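Side-chain contact in inositol monophosphatase (Zymomonas mobilis, PDB 4N81), which probably hydrolyses phosphate monoesters such as inositol monophosphate, using magnesium ions: residues L107-G111 with R112-G116. Residues are numbered along the deposited sequence; the frame is centred on the assembly and turned at random.
Sequences LVEDG and RPVLG
Leu-107 O is gripped by two successive amides of the returning strand. Val-114 N gives it an almost straight bond of 2.8 Å, with an N-H...O angle of 178°, while Leu-115 N reaches the same Leu-107 O on a lone pair at 3.2 Å, more bent. Leu-115 O accepts in turn from Leu-107 N. The extra residue brings Val-114 onto the flank of Leu-107: with Val-114 CG1 anti to the carbonyl carbon (chi1 -62°), Val-114 CG2 falls between that carbon and the backbone N, 3.3 Å from Leu-107 O and 3.9 Å from Leu-107 CG. The same methyl meets the chain of Glu-109, which crosses Val-114 at about a right angle and whose OE1 is hydrogen-bonded to Tyr-6 OH. On the face of Leu-107 and Leu-115, covered by helix 7-24, their CB atoms lie 3.9 Å apart. The other face carries Val-108, whose CG2 packs 3.9 Å from Pro-113 CA. Beyond it, Glu-109 N and Arg-112 O pair at 2.8 Å, and Arg-112 N returns a bond to Glu-109 O from above the carbonyl plane. This closes a type I' turn through Asp-110 and Gly-111: a two-residue beta hairpin with a classic bulge, joining strands 102-109 and 112-120.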
loop_
_atom_site.group_PDB
_atom_site.type_symbol
_atom_site.label_atom_id
_atom_site.label_comp_id
_atom_site.label_asym_id
_atom_site.label_seq_id
_atom_site.Cartn_x
_atom_site.Cartn_y
_atom_site.Cartn_z
ATOM N N LEU A 107 17.828 -14.046 -12.308
ATOM C CA LEU A 107 18.630 -15.095 -12.964
ATOM C C LEU A 107 18.850 -16.188 -11.907
ATOM O O LEU A 107 19.203 -15.876 -10.761
ATOM C CB LEU A 107 19.996 -14.548 -13.391
ATOM C CG LEU A 107 20.972 -15.580 -13.976
ATOM C CD1 LEU A 107 20.335 -16.319 -15.173
ATOM C CD2 LEU A 107 22.304 -14.907 -14.397
ATOM N N VAL A 108 18.681 -17.457 -12.321
ATOM C CA VAL A 108 18.624 -18.574 -11.413
ATOM C C VAL A 108 19.621 -19.601 -11.954
ATOM O O VAL A 108 19.630 -19.846 -13.152
ATOM C CB VAL A 108 17.192 -19.150 -11.396
ATOM C CG1 VAL A 108 17.148 -20.445 -10.649
ATOM C CG2 VAL A 108 16.235 -18.167 -10.752
ATOM N N GLU A 109 20.479 -20.143 -11.090
ATOM C CA GLU A 109 21.450 -21.168 -11.521
ATOM C C GLU A 109 21.335 -22.393 -10.642
ATOM O O GLU A 109 21.385 -22.255 -9.422
ATOM C CB GLU A 109 22.892 -20.676 -11.358
ATOM C CG GLU A 109 23.319 -19.607 -12.323
ATOM C CD GLU A 109 24.803 -19.221 -12.158
ATOM O OE1 GLU A 109 25.159 -18.124 -12.603
ATOM O OE2 GLU A 109 25.604 -20.007 -11.608
ATOM N N ASP A 110 21.253 -23.578 -11.266
ATOM C CA ASP A 110 21.032 -24.817 -10.512
ATOM C C ASP A 110 19.833 -24.659 -9.556
ATOM O O ASP A 110 19.845 -25.137 -8.410
ATOM C CB ASP A 110 22.289 -25.172 -9.744
ATOM C CG ASP A 110 23.520 -25.242 -10.650
ATOM O OD1 ASP A 110 24.565 -24.746 -10.215
ATOM O OD2 ASP A 110 23.446 -25.756 -11.794
ATOM N N GLY A 111 18.825 -23.936 -10.027
ATOM C CA GLY A 111 17.584 -23.791 -9.308
ATOM C C GLY A 111 17.654 -22.710 -8.231
ATOM O O GLY A 111 16.618 -22.402 -7.652
ATOM N N ARG A 112 18.833 -22.103 -7.996
ATOM C CA ARG A 112 18.974 -21.020 -6.994
ATOM C C ARG A 112 19.026 -19.595 -7.582
ATOM O O ARG A 112 19.824 -19.369 -8.460
ATOM C CB ARG A 112 20.250 -21.206 -6.152
ATOM C CG ARG A 112 20.318 -22.539 -5.374
ATOM C CD ARG A 112 19.191 -22.658 -4.275
ATOM N NE ARG A 112 19.291 -24.002 -3.659
ATOM C CZ ARG A 112 20.076 -24.237 -2.625
ATOM N NH1 ARG A 112 20.764 -23.218 -2.098
ATOM N NH2 ARG A 112 20.152 -25.444 -2.093
ATOM N N PRO A 113 18.208 -18.640 -7.071
ATOM C CA PRO A 113 18.388 -17.275 -7.594
ATOM C C PRO A 113 19.772 -16.763 -7.309
ATOM O O PRO A 113 20.251 -16.906 -6.178
ATOM C CB PRO A 113 17.383 -16.440 -6.776
ATOM C CG PRO A 113 16.326 -17.440 -6.334
ATOM C CD PRO A 113 17.076 -18.757 -6.140
ATOM N N VAL A 114 20.384 -16.117 -8.288
ATOM C CA VAL A 114 21.698 -15.503 -8.077
ATOM C C VAL A 114 21.656 -14.001 -8.418
ATOM O O VAL A 114 22.600 -13.257 -8.114
ATOM C CB VAL A 114 22.791 -16.178 -8.890
ATOM C CG1 VAL A 114 22.932 -17.662 -8.462
ATOM C CG2 VAL A 114 22.473 -16.065 -10.385
ATOM N N LEU A 115 20.550 -13.542 -9.007
ATOM C CA LEU A 115 20.452 -12.095 -9.319
ATOM C C LEU A 115 18.986 -11.744 -9.306
ATOM O O LEU A 115 18.195 -12.536 -9.782
ATOM C CB LEU A 115 21.032 -11.880 -10.762
ATOM C CG LEU A 115 21.019 -10.546 -11.502
ATOM C CD1 LEU A 115 21.916 -10.772 -12.751
ATOM C CD2 LEU A 115 19.675 -10.110 -11.960
ATOM N N GLY A 116 18.614 -10.570 -8.784
ATOM C CA GLY A 116 17.208 -10.208 -8.752
ATOM C C GLY A 116 17.049 -8.703 -8.838
ATOM O O GLY A 116 17.840 -7.959 -8.259
#